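Local coordinates for protein PKS (Streptomyces albus, PDB 4OQJ) that probably catalyses decarboxylative Claisen condensation of acyl-carrier-protein-bound chains, as a ketosynthase of the oxazolomycin polyketide pathway, at residues 230-243 and 248-260. Sequence-based numbering, arbitrary orientation.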
loop_
_atom_site.group_PDB
_atom_site.type_symbol
_atom_site.label_atom_id
_atom_site.label_comp_id
_atom_site.label_asym_id
_atom_site.label_seq_id
_atom_site.Cartn_x
_atom_site.Cartn_y
_atom_site.Cartn_z
ATOM N N TYR A 230 20.677 -24.611 -5.954
ATOM C CA TYR A 230 19.589 -24.940 -5.042
ATOM C C TYR A 230 19.268 -26.416 -5.123
ATOM O O TYR A 230 19.528 -27.074 -6.137
ATOM C CB TYR A 230 18.343 -24.120 -5.359
ATOM C CG TYR A 230 17.788 -24.357 -6.748
ATOM C CD1 TYR A 230 18.288 -23.674 -7.830
ATOM C CD2 TYR A 230 16.751 -25.255 -6.968
ATOM C CE1 TYR A 230 17.791 -23.875 -9.086
ATOM C CE2 TYR A 230 16.245 -25.460 -8.232
ATOM C CZ TYR A 230 16.769 -24.764 -9.285
ATOM O OH TYR A 230 16.293 -24.948 -10.560
ATOM N N LEU A 231 18.712 -26.939 -4.037
ATOM C CA LEU A 231 18.321 -28.335 -3.987
ATOM C C LEU A 231 16.899 -28.446 -4.516
ATOM O O LEU A 231 16.029 -27.631 -4.180
ATOM C CB LEU A 231 18.430 -28.874 -2.566
ATOM C CG LEU A 231 18.505 -30.389 -2.410
ATOM C CD1 LEU A 231 19.771 -30.947 -3.032
ATOM C CD2 LEU A 231 18.437 -30.748 -0.938
ATOM N N HIS A 232 16.676 -29.427 -5.380
ATOM C CA HIS A 232 15.366 -29.611 -5.971
ATOM C C HIS A 232 14.497 -30.401 -4.997
ATOM O O HIS A 232 14.930 -31.437 -4.484
ATOM C CB HIS A 232 15.465 -30.326 -7.323
ATOM C CG HIS A 232 14.134 -30.588 -7.953
ATOM N ND1 HIS A 232 13.565 -31.844 -8.006
ATOM C CD2 HIS A 232 13.245 -29.748 -8.529
ATOM C CE1 HIS A 232 12.389 -31.766 -8.602
ATOM N NE2 HIS A 232 12.170 -30.503 -8.930
ATOM N N HIS A 233 13.294 -29.888 -4.725
ATOM C CA HIS A 233 12.283 -30.596 -3.925
ATOM C C HIS A 233 10.993 -30.710 -4.725
ATOM O O HIS A 233 10.495 -29.714 -5.238
ATOM C CB HIS A 233 11.987 -29.873 -2.607
ATOM C CG HIS A 233 13.202 -29.561 -1.790
ATOM N ND1 HIS A 233 13.773 -30.472 -0.928
ATOM C CD2 HIS A 233 13.944 -28.432 -1.692
ATOM C CE1 HIS A 233 14.819 -29.920 -0.338
ATOM N NE2 HIS A 233 14.947 -28.683 -0.786
ATOM N N GLU A 234 10.431 -31.913 -4.811
ATOM C CA GLU A 234 9.257 -32.129 -5.653
ATOM C C GLU A 234 8.029 -31.357 -5.175
ATOM O O GLU A 234 7.139 -31.046 -5.969
ATOM C CB GLU A 234 8.938 -33.616 -5.727
ATOM C CG GLU A 234 10.066 -34.434 -6.347
ATOM C CD GLU A 234 9.820 -34.794 -7.802
ATOM O OE1 GLU A 234 8.652 -35.042 -8.175
ATOM O OE2 GLU A 234 10.802 -34.834 -8.574
ATOM N N GLY A 235 7.990 -31.029 -3.887
ATOM C CA GLY A 235 6.871 -30.287 -3.327
ATOM C C GLY A 235 6.983 -28.777 -3.475
ATOM O O GLY A 235 6.276 -28.035 -2.791
HETATM N N MSE A 236 7.858 -28.316 -4.368
HETATM C CA MSE A 236 8.102 -26.885 -4.519
HETATM C C MSE A 236 8.203 -26.442 -5.993
HETATM O O MSE A 236 8.290 -27.261 -6.910
HETATM C CB MSE A 236 9.366 -26.496 -3.746
HETATM C CG MSE A 236 9.252 -26.744 -2.237
HETATM SE SE MSE A 236 9.611 -25.155 -1.167
HETATM C CE MSE A 236 11.564 -25.203 -1.266
ATOM N N ILE A 237 8.188 -25.129 -6.192
ATOM C CA ILE A 237 7.946 -24.534 -7.500
ATOM C C ILE A 237 9.171 -24.597 -8.428
ATOM O O ILE A 237 9.091 -24.216 -9.593
ATOM C CB ILE A 237 7.504 -23.055 -7.328
ATOM C CG1 ILE A 237 6.952 -22.469 -8.641
ATOM C CG2 ILE A 237 8.663 -22.219 -6.781
ATOM C CD1 ILE A 237 6.574 -21.004 -8.562
ATOM N N PHE A 238 10.294 -25.092 -7.919
ATOM C CA PHE A 238 11.578 -24.913 -8.603
ATOM C C PHE A 238 11.925 -26.096 -9.493
ATOM O O PHE A 238 11.749 -27.259 -9.108
ATOM C CB PHE A 238 12.693 -24.687 -7.579
ATOM C CG PHE A 238 12.447 -23.515 -6.673
ATOM C CD1 PHE A 238 12.125 -22.274 -7.199
ATOM C CD2 PHE A 238 12.517 -23.661 -5.300
ATOM C CE1 PHE A 238 11.891 -21.194 -6.369
ATOM C CE2 PHE A 238 12.282 -22.589 -4.464
ATOM C CZ PHE A 238 11.968 -21.353 -4.996
ATOM N N SER A 239 12.434 -25.798 -10.679
ATOM C CA SER A 239 12.652 -26.833 -11.670
ATOM C C SER A 239 13.910 -27.639 -11.379
ATOM O O SER A 239 14.803 -27.160 -10.677
ATOM C CB SER A 239 12.738 -26.230 -13.068
ATOM O OG SER A 239 14.013 -25.687 -13.299
ATOM N N PRO A 240 13.978 -28.868 -11.924
ATOM C CA PRO A 240 15.110 -29.772 -11.705
ATOM C C PRO A 240 16.355 -29.438 -12.517
ATOM O O PRO A 240 17.405 -30.010 -12.225
ATOM C CB PRO A 240 14.562 -31.140 -12.152
ATOM C CG PRO A 240 13.100 -30.961 -12.339
ATOM C CD PRO A 240 12.908 -29.540 -12.686
ATOM N N ASP A 241 16.238 -28.556 -13.508
ATOM C CA ASP A 241 17.342 -28.252 -14.421
ATOM C C ASP A 241 17.635 -26.757 -14.583
ATOM O O ASP A 241 18.440 -26.371 -15.426
ATOM C CB ASP A 241 17.050 -28.847 -15.795
ATOM C CG ASP A 241 15.732 -28.363 -16.380
ATOM O OD1 ASP A 241 15.100 -27.438 -15.805
ATOM O OD2 ASP A 241 15.340 -28.905 -17.435
ATOM N N GLY A 242 16.979 -25.912 -13.797
ATOM C CA GLY A 242 17.214 -24.478 -13.881
ATOM C C GLY A 242 16.524 -23.794 -15.054
ATOM O O GLY A 242 16.659 -22.584 -15.248
ATOM N N HIS A 243 15.797 -24.565 -15.854
ATOM C CA HIS A 243 15.030 -24.012 -16.967
ATOM C C HIS A 243 13.561 -23.866 -16.580
ATOM O O HIS A 243 13.021 -24.685 -15.839
ATOM C CB HIS A 243 15.158 -24.897 -18.207
ATOM C CG HIS A 243 16.558 -25.019 -18.715
ATOM N ND1 HIS A 243 17.194 -23.998 -19.389
ATOM C CD2 HIS A 243 17.454 -26.033 -18.640
ATOM C CE1 HIS A 243 18.418 -24.377 -19.707
ATOM N NE2 HIS A 243 18.602 -25.608 -19.265
ATOM N N ASP A 248 4.860 -25.553 -21.683
ATOM C CA ASP A 248 5.371 -26.723 -22.393
ATOM C C ASP A 248 4.957 -28.015 -21.702
ATOM O O ASP A 248 4.659 -28.025 -20.508
ATOM C CB ASP A 248 6.896 -26.652 -22.486
ATOM C CG ASP A 248 7.491 -27.757 -23.340
ATOM O OD1 ASP A 248 7.591 -27.566 -24.568
ATOM O OD2 ASP A 248 7.875 -28.806 -22.782
ATOM N N ALA A 249 4.959 -29.111 -22.454
ATOM C CA ALA A 249 4.565 -30.405 -21.902
ATOM C C ALA A 249 5.537 -30.860 -20.815
ATOM O O ALA A 249 5.161 -31.614 -19.914
ATOM C CB ALA A 249 4.478 -31.445 -23.011
ATOM N N LYS A 250 6.781 -30.390 -20.898
ATOM C CA LYS A 250 7.810 -30.765 -19.932
ATOM C C LYS A 250 7.946 -29.730 -18.814
ATOM O O LYS A 250 8.936 -29.733 -18.084
ATOM C CB LYS A 250 9.152 -30.965 -20.648
ATOM C CG LYS A 250 9.102 -32.100 -21.674
ATOM C CD LYS A 250 10.361 -32.208 -22.519
ATOM C CE LYS A 250 10.185 -33.289 -23.585
ATOM N NZ LYS A 250 11.463 -33.936 -23.997
ATOM N N ALA A 251 6.954 -28.852 -18.677
ATOM C CA ALA A 251 6.963 -27.861 -17.601
ATOM C C ALA A 251 7.189 -28.534 -16.250
ATOM O O ALA A 251 6.442 -29.436 -15.876
ATOM C CB ALA A 251 5.654 -27.077 -17.585
ATOM N N GLN A 252 8.223 -28.100 -15.530
ATOM C CA GLN A 252 8.514 -28.638 -14.206
ATOM C C GLN A 252 8.931 -27.554 -13.214
ATOM O O GLN A 252 9.673 -27.826 -12.271
ATOM C CB GLN A 252 9.613 -29.692 -14.289
ATOM C CG GLN A 252 9.169 -31.036 -14.805
ATOM C CD GLN A 252 10.299 -32.056 -14.739
ATOM O OE1 GLN A 252 11.306 -31.939 -15.446
ATOM N NE2 GLN A 252 10.149 -33.043 -13.865
ATOM N N GLY A 253 8.448 -26.332 -13.413
ATOM C CA GLY A 253 8.730 -25.257 -12.481
ATOM C C GLY A 253 9.723 -24.230 -12.987
ATOM O O GLY A 253 10.051 -24.178 -14.174
ATOM N N THR A 254 10.210 -23.404 -12.069
ATOM C CA THR A 254 10.923 -22.193 -12.451
ATOM C C THR A 254 12.206 -22.105 -11.634
ATOM O O THR A 254 12.565 -23.051 -10.946
ATOM C CB THR A 254 10.019 -20.941 -12.250
ATOM O OG1 THR A 254 10.621 -19.779 -12.829
ATOM C CG2 THR A 254 9.746 -20.683 -10.773
ATOM N N VAL A 255 12.906 -20.989 -11.754
ATOM C CA VAL A 255 14.117 -20.713 -10.982
ATOM C C VAL A 255 13.934 -19.354 -10.352
ATOM O O VAL A 255 13.516 -18.416 -11.018
ATOM C CB VAL A 255 15.389 -20.678 -11.846
ATOM C CG1 VAL A 255 16.631 -20.575 -10.966
ATOM C CG2 VAL A 255 15.466 -21.884 -12.674
ATOM N N ILE A 256 14.238 -19.220 -9.093
ATOM C CA ILE A 256 14.163 -17.955 -8.441
ATOM C C ILE A 256 15.204 -17.037 -9.023
ATOM O O ILE A 256 16.278 -17.458 -9.273
ATOM C CB ILE A 256 14.280 -18.087 -6.928
ATOM C CG1 ILE A 256 13.442 -17.009 -6.290
ATOM C CG2 ILE A 256 15.715 -18.143 -6.457
ATOM C CD1 ILE A 256 12.006 -17.247 -6.617
ATOM N N GLY A 257 14.859 -15.813 -9.274
ATOM C CA GLY A 257 15.825 -14.874 -9.810
ATOM C C GLY A 257 15.999 -13.645 -8.957
ATOM O O GLY A 257 15.276 -13.419 -7.970
ATOM N N ASN A 258 16.950 -12.818 -9.369
ATOM C CA ASN A 258 17.289 -11.619 -8.629
ATOM C C ASN A 258 17.212 -10.420 -9.534
ATOM O O ASN A 258 17.696 -10.467 -10.661
ATOM C CB ASN A 258 18.686 -11.772 -8.023
ATOM C CG ASN A 258 18.771 -12.961 -7.089
ATOM O OD1 ASN A 258 18.609 -12.833 -5.881
ATOM N ND2 ASN A 258 19.004 -14.122 -7.645
ATOM N N GLY A 259 16.589 -9.347 -9.062
ATOM C CA GLY A 259 16.501 -8.161 -9.882
ATOM C C GLY A 259 15.668 -7.055 -9.298
ATOM O O GLY A 259 15.103 -7.184 -8.206
ATOM N N VAL A 260 15.594 -5.952 -10.035
ATOM C CA VAL A 260 14.957 -4.738 -9.544
ATOM C C VAL A 260 14.455 -3.973 -10.738
ATOM O O VAL A 260 15.102 -3.968 -11.788
ATOM C CB VAL A 260 15.931 -3.863 -8.711
ATOM C CG1 VAL A 260 17.182 -3.511 -9.519
ATOM C CG2 VAL A 260 15.268 -2.585 -8.246
HETATM O O HOH W 1 9.721 -29.711 -10.174
#
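With its CG1 anti to the backbone N (chi1 -172°), V255 sends that methyl to CE1 of the Y230 ring, 4.0 Å away. Y230, whose CG stands between its own N and carbonyl carbon (chi1 61°), reaches across V255 at about a right angle. A beta-branched valine suits this place because it sets both methyls along the tyrosine, CG1 at the ring and CG2 near the hydroxyl. The Y230 hydroxyl runs past V255 to give its proton to the carbonyl of S239, OH to O 2.7 Å, from a position tilted out of the carbonyl plane, so the phenol supplies both an apolar contact and a donor.

Next to this pair the backbones meet in a single beta bridge, F238 with T254. T254 N donates to I237 O at 2.8 Å, and S239 N returns a bond to T254 O, also 2.8 Å. This bridge joins two loop regions of the thiolase-fold ketosynthase domain: one follows strand 230-231, at the edge of a small three-stranded sheet, and the other leads into strand 259-267 of the large mixed sheet. G253 brings its CA within 3.1 Å of I237 O; a CB would point at that carbonyl, and the positive phi (106°) also suits glycine.

F238 puts CE1 4.0 Å from I256 CD1, apolar against apolar, while T254 O lies at the ring's edge, in its plane. I237 CD1 packs beside the T254 methyl CG2. On the Q252 side, the rigid P240 ring crosses that side chain, CD against the aliphatic CB, and H232 NE2 reaches a water that donates to Q252 O at 2.8 Å.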